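Local coordinates for protein mandelate racemase/muconate lactonizing enzyme/Enolase superfamily (Rhodobacter sphaeroides, PDB 2HZG) that belongs to the mandelate racemase/muconate lactonizing enzyme branch of the enolase superfamily and binds a sodium ion at the mouth of its barrel domain, at residues Val198-Ile203 with Leu224-Pro229; Arg247-Gly252 with Ile271-Ile276; Glu206-Ala211 with Glu228-Gly233. All blocks are in the same frame, centred on the assembly; numbering follows the deposited sequence.

Contact 1: residues Val198-Ile203 with Leu224-Pro229; sequences VDVGQI and LWLEEP. With NA (sodium ion), chain C.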
ATOM      1  N   VAL A 198      16.917  -3.058 -19.031  1.00 14.92           N
ATOM      2  CA  VAL A 198      16.952  -1.716 -18.476  1.00 15.20           C
ATOM      3  C   VAL A 198      15.791  -1.509 -17.510  1.00 15.29           C
ATOM      4  O   VAL A 198      14.642  -1.825 -17.824  1.00 15.95           O
ATOM      5  CB  VAL A 198      16.931  -0.630 -19.590  1.00 15.59           C
ATOM      6  CG1 VAL A 198      16.871   0.801 -18.985  1.00 14.17           C
ATOM      7  CG2 VAL A 198      18.140  -0.799 -20.527  1.00 15.92           C
ATOM      8  N   ASP A 199      16.118  -0.981 -16.339  1.00 15.00           N
ATOM      9  CA  ASP A 199      15.147  -0.731 -15.281  1.00 15.50           C
ATOM     10  C   ASP A 199      15.190   0.746 -14.939  1.00 14.99           C
ATOM     11  O   ASP A 199      16.217   1.263 -14.524  1.00 15.97           O
ATOM     12  CB  ASP A 199      15.525  -1.608 -14.079  1.00 15.20           C
ATOM     13  CG  ASP A 199      14.747  -1.276 -12.801  1.00 16.00           C
ATOM     14  OD1 ASP A 199      13.761  -0.511 -12.810  1.00 14.39           O
ATOM     15  OD2 ASP A 199      15.163  -1.819 -11.743  1.00 15.64           O
ATOM     16  N   VAL A 200      14.072   1.432 -15.136  1.00 15.09           N
ATOM     17  CA  VAL A 200      14.018   2.883 -14.917  1.00 14.12           C
ATOM     18  C   VAL A 200      13.359   3.342 -13.611  1.00 14.69           C
ATOM     19  O   VAL A 200      13.162   4.545 -13.396  1.00 13.90           O
ATOM     20  CB  VAL A 200      13.443   3.643 -16.147  1.00 14.38           C
ATOM     21  CG1 VAL A 200      14.337   3.377 -17.373  1.00 12.46           C
ATOM     22  CG2 VAL A 200      12.001   3.247 -16.436  1.00 12.32           C
ATOM     23  N   GLY A 201      13.046   2.389 -12.738  1.00 14.34           N
ATOM     24  CA  GLY A 201      12.583   2.724 -11.404  1.00 14.59           C
ATOM     25  C   GLY A 201      11.407   3.691 -11.334  1.00 14.57           C
ATOM     26  O   GLY A 201      11.424   4.623 -10.531  1.00 14.77           O
ATOM     27  N   GLN A 202      10.408   3.484 -12.184  1.00 14.51           N
ATOM     28  CA  GLN A 202       9.171   4.291 -12.167  1.00 14.87           C
ATOM     29  C   GLN A 202       9.393   5.766 -12.532  1.00 15.65           C
ATOM     30  O   GLN A 202       8.520   6.602 -12.302  1.00 15.74           O
ATOM     31  CB  GLN A 202       8.460   4.172 -10.803  1.00 15.35           C
ATOM     32  CG  GLN A 202       8.142   2.729 -10.360  1.00 13.96           C
ATOM     33  CD  GLN A 202       7.275   2.699  -9.092  1.00 17.32           C
ATOM     34  OE1 GLN A 202       6.697   3.716  -8.700  1.00 19.38           O
ATOM     35  NE2 GLN A 202       7.236   1.563  -8.428  1.00 18.25           N
ATOM     36  N   ILE A 203      10.546   6.088 -13.133  1.00 16.02           N
ATOM     37  CA  ILE A 203      10.964   7.484 -13.286  1.00 16.64           C
ATOM     38  C   ILE A 203      10.071   8.313 -14.220  1.00 16.61           C
ATOM     39  O   ILE A 203       9.967   9.507 -14.046  1.00 16.68           O
ATOM     40  CB  ILE A 203      12.453   7.620 -13.707  1.00 16.75           C
ATOM     41  CG1 ILE A 203      12.957   9.056 -13.492  1.00 18.44           C
ATOM     42  CG2 ILE A 203      12.634   7.196 -15.174  1.00 14.66           C
ATOM     43  CD1 ILE A 203      12.945   9.524 -12.029  1.00 19.92           C
ATOM     44  N   LEU A 224      16.191  -6.264 -24.123  1.00 16.70           N
ATOM     45  CA  LEU A 224      15.139  -7.272 -23.973  1.00 17.29           C
ATOM     46  C   LEU A 224      13.856  -6.711 -23.328  1.00 16.64           C
ATOM     47  O   LEU A 224      12.752  -6.955 -23.815  1.00 15.91           O
ATOM     48  CB  LEU A 224      15.669  -8.473 -23.170  1.00 17.75           C
ATOM     49  CG  LEU A 224      14.700  -9.614 -22.815  1.00 20.65           C
ATOM     50  CD1 LEU A 224      14.234 -10.350 -24.072  1.00 23.19           C
ATOM     51  CD2 LEU A 224      15.331 -10.589 -21.795  1.00 23.82           C
ATOM     52  N   TRP A 225      14.006  -5.992 -22.213  1.00 16.26           N
ATOM     53  CA  TRP A 225      12.855  -5.436 -21.549  1.00 15.68           C
ATOM     54  C   TRP A 225      13.172  -4.103 -20.910  1.00 15.21           C
ATOM     55  O   TRP A 225      14.336  -3.780 -20.610  1.00 15.52           O
ATOM     56  CB  TRP A 225      12.220  -6.422 -20.531  1.00 15.45           C
ATOM     57  CG  TRP A 225      12.939  -6.573 -19.173  1.00 16.23           C
ATOM     58  CD1 TRP A 225      13.240  -5.580 -18.262  1.00 16.36           C
ATOM     59  CD2 TRP A 225      13.384  -7.804 -18.575  1.00 15.25           C
ATOM     60  NE1 TRP A 225      13.864  -6.132 -17.146  1.00 15.81           N
ATOM     61  CE2 TRP A 225      13.953  -7.489 -17.320  1.00 13.77           C
ATOM     62  CE3 TRP A 225      13.352  -9.145 -18.985  1.00 14.72           C
ATOM     63  CZ2 TRP A 225      14.500  -8.470 -16.479  1.00 13.55           C
ATOM     64  CZ3 TRP A 225      13.883 -10.108 -18.154  1.00 16.06           C
ATOM     65  CH2 TRP A 225      14.445  -9.764 -16.907  1.00 13.80           C
ATOM     66  N   LEU A 226      12.108  -3.334 -20.728  1.00 14.61           N
ATOM     67  CA  LEU A 226      12.135  -2.060 -20.048  1.00 14.35           C
ATOM     68  C   LEU A 226      11.289  -2.247 -18.815  1.00 14.15           C
ATOM     69  O   LEU A 226      10.097  -2.512 -18.906  1.00 14.67           O
ATOM     70  CB  LEU A 226      11.547  -0.966 -20.950  1.00 13.73           C
ATOM     71  CG  LEU A 226      11.340   0.395 -20.276  1.00 14.60           C
ATOM     72  CD1 LEU A 226      12.690   0.996 -19.837  1.00 13.83           C
ATOM     73  CD2 LEU A 226      10.542   1.329 -21.218  1.00 15.14           C
ATOM     74  N   GLU A 227      11.922  -2.105 -17.656  1.00 14.93           N
ATOM     75  CA  GLU A 227      11.326  -2.464 -16.373  1.00 13.89           C
ATOM     76  C   GLU A 227      10.843  -1.225 -15.615  1.00 13.71           C
ATOM     77  O   GLU A 227      11.518  -0.193 -15.593  1.00 13.44           O
ATOM     78  CB  GLU A 227      12.361  -3.257 -15.570  1.00 14.48           C
ATOM     79  CG  GLU A 227      11.988  -3.608 -14.148  1.00 14.04           C
ATOM     80  CD  GLU A 227      12.998  -4.546 -13.511  1.00 16.04           C
ATOM     81  OE1 GLU A 227      13.690  -5.299 -14.233  1.00 15.13           O
ATOM     82  OE2 GLU A 227      13.067  -4.559 -12.266  1.00 19.31           O
ATOM     83  N   GLU A 228       9.648  -1.329 -15.037  1.00 13.93           N
ATOM     84  CA  GLU A 228       9.063  -0.256 -14.219  1.00 15.35           C
ATOM     85  C   GLU A 228       9.095   1.125 -14.884  1.00 14.62           C
ATOM     86  O   GLU A 228       9.621   2.073 -14.290  1.00 14.40           O
ATOM     87  CB  GLU A 228       9.770  -0.174 -12.849  1.00 15.65           C
ATOM     88  CG  GLU A 228       9.446  -1.339 -11.910  1.00 19.93           C
ATOM     89  CD  GLU A 228       9.230  -0.869 -10.474  1.00 24.33           C
ATOM     90  OE1 GLU A 228       8.042  -0.903 -10.006  1.00 22.97           O
ATOM     91  OE2 GLU A 228      10.238  -0.425  -9.838  1.00 22.23           O
ATOM     92  N   PRO A 229       8.551   1.253 -16.119  1.00 14.77           N
ATOM     93  CA  PRO A 229       8.613   2.613 -16.713  1.00 15.16           C
ATOM     94  C   PRO A 229       7.822   3.671 -15.912  1.00 14.90           C
ATOM     95  O   PRO A 229       8.157   4.844 -15.959  1.00 14.56           O
ATOM     96  CB  PRO A 229       7.984   2.432 -18.114  1.00 14.85           C
ATOM     97  CG  PRO A 229       7.132   1.157 -17.980  1.00 14.76           C
ATOM     98  CD  PRO A 229       7.873   0.275 -17.001  1.00 14.26           C
TER
HETATM   99 NA    NA C1101      13.812  -3.245 -10.473  1.00 22.84          NA
HETATM  100  O   HOH W   1      12.520  -0.717 -10.644  1.00 18.20           O
HETATM  101  O   HOH W   2      14.341  -2.362  -8.237  1.00 18.95           O
HETATM  102  O   HOH W   3      15.821  -4.742  -9.907  1.00 19.08           O

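Contact 2: residues Arg247-Gly252 with Ile271-Ile276; sequences RVRIAG and IGFIQI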
ATOM      1  N   ARG A 247      10.214  -3.331 -30.076  1.00 23.10           N
ATOM      2  CA  ARG A 247      10.566  -4.735 -29.839  1.00 23.00           C
ATOM      3  C   ARG A 247      10.791  -4.992 -28.338  1.00 21.53           C
ATOM      4  O   ARG A 247      10.419  -6.037 -27.834  1.00 20.44           O
ATOM      5  CB  ARG A 247      11.811  -5.161 -30.624  1.00 23.44           C
ATOM      6  CG  ARG A 247      11.688  -5.053 -32.169  1.00 29.15           C
ATOM      7  CD  ARG A 247      12.841  -5.824 -32.870  1.00 36.21           C
ATOM      8  NE  ARG A 247      14.038  -5.767 -32.034  1.00 41.49           N
ATOM      9  CZ  ARG A 247      15.002  -4.852 -32.144  1.00 44.48           C
ATOM     10  NH1 ARG A 247      14.934  -3.924 -33.105  1.00 42.87           N
ATOM     11  NH2 ARG A 247      16.040  -4.878 -31.290  1.00 43.51           N
ATOM     12  N   VAL A 248      11.427  -4.038 -27.657  1.00 20.80           N
ATOM     13  CA  VAL A 248      11.642  -4.119 -26.214  1.00 19.95           C
ATOM     14  C   VAL A 248      10.294  -4.354 -25.531  1.00 20.26           C
ATOM     15  O   VAL A 248       9.294  -3.678 -25.828  1.00 20.48           O
ATOM     16  CB  VAL A 248      12.365  -2.854 -25.664  1.00 20.13           C
ATOM     17  CG1 VAL A 248      11.526  -1.584 -25.872  1.00 18.61           C
ATOM     18  CG2 VAL A 248      12.764  -3.022 -24.187  1.00 17.86           C
ATOM     19  N   ARG A 249      10.265  -5.322 -24.630  1.00 19.59           N
ATOM     20  CA  ARG A 249       9.040  -5.632 -23.906  1.00 19.55           C
ATOM     21  C   ARG A 249       8.996  -4.886 -22.588  1.00 18.35           C
ATOM     22  O   ARG A 249      10.019  -4.376 -22.135  1.00 18.17           O
ATOM     23  CB  ARG A 249       8.922  -7.150 -23.734  1.00 19.98           C
ATOM     24  CG  ARG A 249       8.730  -7.822 -25.104  1.00 23.91           C
ATOM     25  CD  ARG A 249       9.010  -9.300 -25.036  1.00 30.69           C
ATOM     26  NE  ARG A 249       7.923 -10.011 -24.364  1.00 34.49           N
ATOM     27  CZ  ARG A 249       7.939 -11.308 -24.075  1.00 36.71           C
ATOM     28  NH1 ARG A 249       9.001 -12.050 -24.379  1.00 36.17           N
ATOM     29  NH2 ARG A 249       6.891 -11.856 -23.468  1.00 36.75           N
ATOM     30  N   ILE A 250       7.809  -4.785 -21.991  1.00 16.87           N
ATOM     31  CA  ILE A 250       7.667  -4.077 -20.719  1.00 15.73           C
ATOM     32  C   ILE A 250       7.675  -5.103 -19.579  1.00 15.46           C
ATOM     33  O   ILE A 250       7.118  -6.196 -19.706  1.00 14.94           O
ATOM     34  CB  ILE A 250       6.390  -3.157 -20.674  1.00 15.78           C
ATOM     35  CG1 ILE A 250       6.298  -2.239 -21.916  1.00 16.45           C
ATOM     36  CG2 ILE A 250       6.338  -2.329 -19.374  1.00 14.92           C
ATOM     37  CD1 ILE A 250       7.582  -1.494 -22.310  1.00 18.44           C
ATOM     38  N   ALA A 251       8.356  -4.756 -18.499  1.00 15.61           N
ATOM     39  CA  ALA A 251       8.426  -5.624 -17.324  1.00 15.74           C
ATOM     40  C   ALA A 251       8.062  -4.834 -16.094  1.00 15.24           C
ATOM     41  O   ALA A 251       8.259  -3.619 -16.045  1.00 15.51           O
ATOM     42  CB  ALA A 251       9.840  -6.226 -17.172  1.00 15.24           C
ATOM     43  N   GLY A 252       7.527  -5.520 -15.091  1.00 15.71           N
ATOM     44  CA  GLY A 252       7.310  -4.886 -13.794  1.00 15.23           C
ATOM     45  C   GLY A 252       6.693  -5.855 -12.812  1.00 15.53           C
ATOM     46  O   GLY A 252       6.569  -7.051 -13.103  1.00 15.41           O
ATOM     47  N   ILE A 271       2.314  -6.307 -19.824  1.00 17.34           N
ATOM     48  CA  ILE A 271       3.711  -6.664 -19.572  1.00 16.96           C
ATOM     49  C   ILE A 271       4.041  -8.040 -20.156  1.00 16.67           C
ATOM     50  O   ILE A 271       3.180  -8.926 -20.222  1.00 16.29           O
ATOM     51  CB  ILE A 271       4.085  -6.643 -18.066  1.00 16.75           C
ATOM     52  CG1 ILE A 271       3.048  -7.431 -17.239  1.00 16.60           C
ATOM     53  CG2 ILE A 271       4.245  -5.203 -17.579  1.00 15.33           C
ATOM     54  CD1 ILE A 271       3.639  -8.053 -15.933  1.00 14.76           C
ATOM     55  N   GLY A 272       5.296  -8.197 -20.570  1.00 16.17           N
ATOM     56  CA  GLY A 272       5.816  -9.480 -21.001  1.00 16.24           C
ATOM     57  C   GLY A 272       6.510 -10.265 -19.909  1.00 16.74           C
ATOM     58  O   GLY A 272       6.701 -11.472 -20.053  1.00 17.77           O
ATOM     59  N   PHE A 273       6.897  -9.589 -18.824  1.00 16.21           N
ATOM     60  CA  PHE A 273       7.613 -10.217 -17.711  1.00 16.16           C
ATOM     61  C   PHE A 273       7.015  -9.727 -16.405  1.00 15.74           C
ATOM     62  O   PHE A 273       6.945  -8.528 -16.180  1.00 15.35           O
ATOM     63  CB  PHE A 273       9.133  -9.873 -17.725  1.00 15.38           C
ATOM     64  CG  PHE A 273       9.848 -10.333 -18.979  1.00 16.80           C
ATOM     65  CD1 PHE A 273      10.504 -11.574 -19.009  1.00 17.75           C
ATOM     66  CD2 PHE A 273       9.840  -9.547 -20.131  1.00 17.03           C
ATOM     67  CE1 PHE A 273      11.158 -12.014 -20.175  1.00 18.64           C
ATOM     68  CE2 PHE A 273      10.484  -9.977 -21.310  1.00 17.59           C
ATOM     69  CZ  PHE A 273      11.141 -11.208 -21.330  1.00 18.52           C
ATOM     70  N   ILE A 274       6.588 -10.657 -15.560  1.00 15.71           N
ATOM     71  CA  ILE A 274       6.137 -10.313 -14.205  1.00 15.75           C
ATOM     72  C   ILE A 274       7.275 -10.644 -13.240  1.00 15.05           C
ATOM     73  O   ILE A 274       7.881 -11.711 -13.319  1.00 15.46           O
ATOM     74  CB  ILE A 274       4.781 -11.012 -13.834  1.00 16.18           C
ATOM     75  CG1 ILE A 274       4.237 -10.528 -12.471  1.00 16.04           C
ATOM     76  CG2 ILE A 274       4.913 -12.561 -13.824  1.00 14.91           C
ATOM     77  CD1 ILE A 274       3.606  -9.126 -12.475  1.00 14.70           C
ATOM     78  N   GLN A 275       7.591  -9.696 -12.368  1.00 14.90           N
ATOM     79  CA  GLN A 275       8.771  -9.771 -11.527  1.00 14.79           C
ATOM     80  C   GLN A 275       8.336  -9.560 -10.101  1.00 14.58           C
ATOM     81  O   GLN A 275       7.769  -8.523  -9.749  1.00 14.25           O
ATOM     82  CB  GLN A 275       9.812  -8.722 -11.931  1.00 15.37           C
ATOM     83  CG  GLN A 275      10.137  -8.727 -13.426  1.00 14.99           C
ATOM     84  CD  GLN A 275      10.931  -7.514 -13.857  1.00 19.34           C
ATOM     85  OE1 GLN A 275      10.501  -6.370 -13.665  1.00 19.64           O
ATOM     86  NE2 GLN A 275      12.090  -7.751 -14.462  1.00 18.72           N
ATOM     87  N   ILE A 276       8.612 -10.549  -9.267  1.00 13.61           N
ATOM     88  CA  ILE A 276       8.019 -10.568  -7.933  1.00 13.24           C
ATOM     89  C   ILE A 276       9.077 -10.661  -6.848  1.00 13.40           C
ATOM     90  O   ILE A 276       9.984 -11.482  -6.909  1.00 12.37           O
ATOM     91  CB  ILE A 276       7.008 -11.738  -7.775  1.00 13.02           C
ATOM     92  CG1 ILE A 276       5.878 -11.626  -8.818  1.00 12.60           C
ATOM     93  CG2 ILE A 276       6.521 -11.850  -6.309  1.00 11.95           C
ATOM     94  CD1 ILE A 276       4.965 -10.408  -8.661  1.00 12.19           C
TER
HETATM   95  O   HOH W   4       6.072 -13.574 -21.471  1.00 32.99           O

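Contact 3: residues Glu206-Ala211 with Glu228-Gly233; sequences EDVEAA and EPFDAG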
ATOM      1  N   GLU A 206       3.860   8.985 -14.953  1.00 18.16           N
ATOM      2  CA  GLU A 206       2.723   8.666 -15.831  1.00 18.78           C
ATOM      3  C   GLU A 206       2.927   9.224 -17.245  1.00 18.67           C
ATOM      4  O   GLU A 206       1.996   9.253 -18.054  1.00 18.30           O
ATOM      5  CB  GLU A 206       1.426   9.236 -15.250  1.00 18.58           C
ATOM      6  CG  GLU A 206       1.014   8.592 -13.938  1.00 20.25           C
ATOM      7  CD  GLU A 206      -0.242   9.243 -13.361  1.00 21.63           C
ATOM      8  OE1 GLU A 206      -1.314   9.063 -13.954  1.00 22.36           O
ATOM      9  OE2 GLU A 206      -0.144   9.942 -12.332  1.00 24.24           O
ATOM     10  N   ASP A 207       4.149   9.656 -17.538  1.00 18.45           N
ATOM     11  CA  ASP A 207       4.437  10.357 -18.794  1.00 18.13           C
ATOM     12  C   ASP A 207       4.748   9.327 -19.889  1.00 18.30           C
ATOM     13  O   ASP A 207       5.924   8.937 -20.096  1.00 17.56           O
ATOM     14  CB  ASP A 207       5.588  11.322 -18.554  1.00 18.20           C
ATOM     15  CG  ASP A 207       5.790  12.321 -19.687  1.00 18.69           C
ATOM     16  OD1 ASP A 207       5.336  12.101 -20.825  1.00 19.50           O
ATOM     17  OD2 ASP A 207       6.457  13.330 -19.421  1.00 21.13           O
ATOM     18  N   VAL A 208       3.687   8.840 -20.539  1.00 17.96           N
ATOM     19  CA  VAL A 208       3.816   7.844 -21.603  1.00 18.15           C
ATOM     20  C   VAL A 208       4.746   8.356 -22.711  1.00 18.66           C
ATOM     21  O   VAL A 208       5.578   7.597 -23.239  1.00 18.04           O
ATOM     22  CB  VAL A 208       2.454   7.417 -22.194  1.00 18.34           C
ATOM     23  CG1 VAL A 208       2.646   6.435 -23.359  1.00 17.63           C
ATOM     24  CG2 VAL A 208       1.581   6.777 -21.101  1.00 18.12           C
ATOM     25  N   GLU A 209       4.603   9.633 -23.068  1.00 17.64           N
ATOM     26  CA  GLU A 209       5.376  10.168 -24.179  1.00 17.99           C
ATOM     27  C   GLU A 209       6.872  10.267 -23.865  1.00 16.80           C
ATOM     28  O   GLU A 209       7.678   9.929 -24.712  1.00 16.83           O
ATOM     29  CB  GLU A 209       4.787  11.489 -24.689  1.00 18.65           C
ATOM     30  CG  GLU A 209       3.299  11.344 -25.154  1.00 23.01           C
ATOM     31  CD  GLU A 209       3.114  10.317 -26.284  1.00 28.73           C
ATOM     32  OE1 GLU A 209       3.976  10.224 -27.191  1.00 32.51           O
ATOM     33  OE2 GLU A 209       2.108   9.579 -26.267  1.00 34.13           O
ATOM     34  N   ALA A 210       7.231  10.710 -22.655  1.00 16.49           N
ATOM     35  CA  ALA A 210       8.644  10.701 -22.203  1.00 16.45           C
ATOM     36  C   ALA A 210       9.247   9.289 -22.259  1.00 16.48           C
ATOM     37  O   ALA A 210      10.376   9.112 -22.707  1.00 17.00           O
ATOM     38  CB  ALA A 210       8.775  11.284 -20.811  1.00 14.89           C
ATOM     39  N   ALA A 211       8.488   8.291 -21.807  1.00 16.75           N
ATOM     40  CA  ALA A 211       8.924   6.895 -21.861  1.00 16.84           C
ATOM     41  C   ALA A 211       9.041   6.409 -23.304  1.00 16.72           C
ATOM     42  O   ALA A 211      10.044   5.773 -23.691  1.00 15.96           O
ATOM     43  CB  ALA A 211       7.954   6.002 -21.073  1.00 17.30           C
ATOM     44  N   GLU A 228       9.648  -1.329 -15.037  1.00 13.93           N
ATOM     45  CA  GLU A 228       9.063  -0.256 -14.219  1.00 15.35           C
ATOM     46  C   GLU A 228       9.095   1.125 -14.884  1.00 14.62           C
ATOM     47  O   GLU A 228       9.621   2.073 -14.290  1.00 14.40           O
ATOM     48  CB  GLU A 228       9.770  -0.174 -12.849  1.00 15.65           C
ATOM     49  CG  GLU A 228       9.446  -1.339 -11.910  1.00 19.93           C
ATOM     50  CD  GLU A 228       9.230  -0.869 -10.474  1.00 24.33           C
ATOM     51  OE1 GLU A 228       8.042  -0.903 -10.006  1.00 22.97           O
ATOM     52  OE2 GLU A 228      10.238  -0.425  -9.838  1.00 22.23           O
ATOM     53  N   PRO A 229       8.551   1.253 -16.119  1.00 14.77           N
ATOM     54  CA  PRO A 229       8.613   2.613 -16.713  1.00 15.16           C
ATOM     55  C   PRO A 229       7.822   3.671 -15.912  1.00 14.90           C
ATOM     56  O   PRO A 229       8.157   4.844 -15.959  1.00 14.56           O
ATOM     57  CB  PRO A 229       7.984   2.432 -18.114  1.00 14.85           C
ATOM     58  CG  PRO A 229       7.132   1.157 -17.980  1.00 14.76           C
ATOM     59  CD  PRO A 229       7.873   0.275 -17.001  1.00 14.26           C
ATOM     60  N   PHE A 230       6.789   3.239 -15.193  1.00 15.31           N
ATOM     61  CA  PHE A 230       5.811   4.149 -14.586  1.00 15.81           C
ATOM     62  C   PHE A 230       5.511   3.830 -13.125  1.00 17.09           C
ATOM     63  O   PHE A 230       5.959   2.785 -12.619  1.00 16.31           O
ATOM     64  CB  PHE A 230       4.496   4.075 -15.374  1.00 15.05           C
ATOM     65  CG  PHE A 230       4.646   4.358 -16.850  1.00 14.93           C
ATOM     66  CD1 PHE A 230       5.021   5.637 -17.301  1.00 13.92           C
ATOM     67  CD2 PHE A 230       4.404   3.352 -17.783  1.00 12.26           C
ATOM     68  CE1 PHE A 230       5.156   5.900 -18.674  1.00 14.22           C
ATOM     69  CE2 PHE A 230       4.539   3.600 -19.156  1.00 13.86           C
ATOM     70  CZ  PHE A 230       4.912   4.872 -19.606  1.00 12.81           C
ATOM     71  N   ASP A 231       4.742   4.713 -12.458  1.00 17.97           N
ATOM     72  CA  ASP A 231       4.123   4.396 -11.155  1.00 19.58           C
ATOM     73  C   ASP A 231       3.625   2.958 -11.210  1.00 19.21           C
ATOM     74  O   ASP A 231       3.050   2.559 -12.219  1.00 19.47           O
ATOM     75  CB  ASP A 231       2.854   5.238 -10.876  1.00 20.41           C
ATOM     76  CG  ASP A 231       3.119   6.716 -10.655  1.00 23.58           C
ATOM     77  OD1 ASP A 231       4.284   7.155 -10.567  1.00 26.48           O
ATOM     78  OD2 ASP A 231       2.100   7.445 -10.543  1.00 28.08           O
ATOM     79  N   ALA A 232       3.783   2.213 -10.115  1.00 19.56           N
ATOM     80  CA  ALA A 232       3.360   0.803 -10.059  1.00 19.96           C
ATOM     81  C   ALA A 232       1.882   0.583 -10.414  1.00 20.24           C
ATOM     82  O   ALA A 232       1.525  -0.400 -11.086  1.00 21.00           O
ATOM     83  CB  ALA A 232       3.672   0.211  -8.690  1.00 20.06           C
ATOM     84  N   GLY A 233       1.025   1.495  -9.967  1.00 19.51           N
ATOM     85  CA  GLY A 233      -0.411   1.396 -10.255  1.00 18.42           C
ATOM     86  C   GLY A 233      -0.866   1.928 -11.605  1.00 17.89           C
ATOM     87  O   GLY A 233      -2.030   1.745 -11.978  1.00 16.74           O
TER

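Contact 1: residues Val198-Ile203 with Leu224-Pro229
CG of Asp-199 (chi1 170°) and CG of Glu-227 (chi1 174°) both lie anti to their backbone N and so turn beside their own carbonyl carbons; parallel pairing puts both side chains on one face of neighbouring strands, and these torsions bring the carboxylates together at a metal. The strands belong to the TIM-type barrel of the enolase superfamily, and the acids stand at their C-terminal ends, where this family holds its metal. Asp-199 and Glu-227 form a parallel bridge, and their carboxylate planes, 14° apart, stack. OD2 of Asp-199 and OE2 of Glu-227 each lie 2.3 Å from the sodium ion, whose charge probably offsets the repulsion between them; Glu-254 and three waters are further ligands. The other oxygen of Glu-227, OE1, accepts from Trp-225 NE1 through its anti lone pair and also forms a salt bridge with Lys-165, so the group is gripped at both oxygens.

The backbone register rests on Val-198: its N donates to Trp-225 O, and its O receives Glu-227 N at 2.7 Å. Val-200 N then donates to Glu-227 O. Beyond this point the chain folds into a type I' turn, Val-200 to Ile-203, with Gly-201 and Gln-202 both at positive phi. Gly-201 N closes an Asx turn on Asp-199 OD1 from above the carboxylate plane, and Gln-202 N reaches Glu-228 O at 2.7 Å. Leu-226, on the face opposite the acids with Val-198, has its CD1 3.8 Å from Val-200 CG1, just past the strand end.

Glu-228 bends at chi2, and its carboxylate stands nearly perpendicular to the amide of Gln-202. Gln-202 NE2 donates to Glu-228 OE1 over 3.0 Å, while a sodium-bound water donates to both Glu-228 OE2 and Asp-199 OD1.

Contact 2: residues Arg247-Gly252 with Ile271-Ile276
Ile-271 opens the approach with CG2, anti to its own carbonyl carbon, which meets CG2 of Ile-250 at 4.0 Å as the two side chains cross at about a right angle. At Gly-272 the backbone N donates to Ile-250 O over 2.8 Å, nearly along the C=O axis. The end of Arg-249 comes close to this glycine, NH2 lying 3.6 Å from Gly-272 CA, and a water accepting weakly from that NH2 donates to Gly-272 O. The chain of Arg-249 is bent at chi3 (74°), which turns one guanidinium face to Phe-273; CE2 of Phe-273 stands 3.8 Å above that plane, toward its rim, and the two planes are 46° apart. Phe-273 also pairs with Ala-251 in a parallel bridge, CB to CB at 3.8 Å, and its O accepts from Gly-252 N in a long bond of 3.3 Å. Ile-274 follows, bridged to Gly-252, with CD1 reaching the Gly-252 carbonyl oxygen. Gln-275 N donates to that oxygen from above the carbonyl plane, while its side chain, extended beyond CG, brings OE1 to 3.6 Å from Ala-251 CB. These strands, their axes 5.0 Å apart and 18° from parallel, are joined through helix 259-268 in a beta-alpha-beta crossover of the barrel. Trp-225 meets the Phe-273 ring from strand 225-227, strand 300-303 flanks the other side, and helices 259-268 and 284-297 pack against Ile-274 and Ile-276.

Contact 3: residues Glu206-Ala211 with Glu228-Gly233
Glu-206 starts the segment with its CA 4.1 Å from CD1 of Phe-230. Its CB points away from the other segment; CG, anti to the carbonyl carbon, still lies 3.7 Å from Asp-231 OD2. The two carboxylates cross obliquely with planes 47° apart, and OE2 of Glu-206 stands 3.8 Å from Asp-231 OD2, a proximity of like charges. Partners from the second subunit probably moderate it: Arg-289 of that subunit forms a salt bridge with Glu-206, and His-260 of that subunit hydrogen-bonds to Asp-231.

Asp-207 is the centre of an inverse gamma turn, whose closing bond from Val-208 N to Glu-206 O is weak, and it is also the N-cap of the helix that follows. Its OD1 accepts from Ala-210 N at 3.0 Å, with a straight N-H...O angle of 168° and the donor well above the carboxylate plane. The backbone O of Asp-207 lies in the plane of the Phe-230 ring, 3.4 Å from CE1 at its edge. In the barrel domain these pieces belong to two successive beta-alpha connections: the turn leading from strand 195-199 into helix 208-212, and the loop between strand 225-227 and helix 235-242.

Val-208 then brings CA to 3.7 Å from CZ of Phe-230, with CG2, anti to its carbonyl carbon, a little farther from the same atom. One helical turn after Asp-207, whose O accepts from its N, Ala-211 points its methyl at the ring tip. Phe-230 reaches this position with CG anti to its carbonyl carbon (chi1 -56°); Pro-229 CB lies over one face of the ring, toward its rim, and His-238 meets it edge-to-face. Of the carbons in 206-211, Ala-211 CB comes closest to the ring, 3.6 Å from Phe-230 CZ.

Contacts 1 and 2 lie side by side in the parallel barrel sheet, centres 9 Å apart, with strands 225-227 and 249-252 adjacent. Probable hydrogen bonds join them: Leu-226 N to Arg-249 O at 2.7 Å and Glu-228 N to Ala-251 O at 2.9 Å. Contact 1 supplies two of the three sodium-binding acids; in contact 2 the Gln-275 side chain comes about 6 Å from that same sodium (nearest atoms), and its NE2 makes a weak hydrogen bond to Glu-227 OE1. Contact 3 shares Glu-228 and Pro-229 with contact 1, their centres also 9 Å apart, and Gln-202 CG packs 3.1 Å from Phe-230 O. Contacts 1 and 3 both reach the second subunit, whereas contact 2 does not.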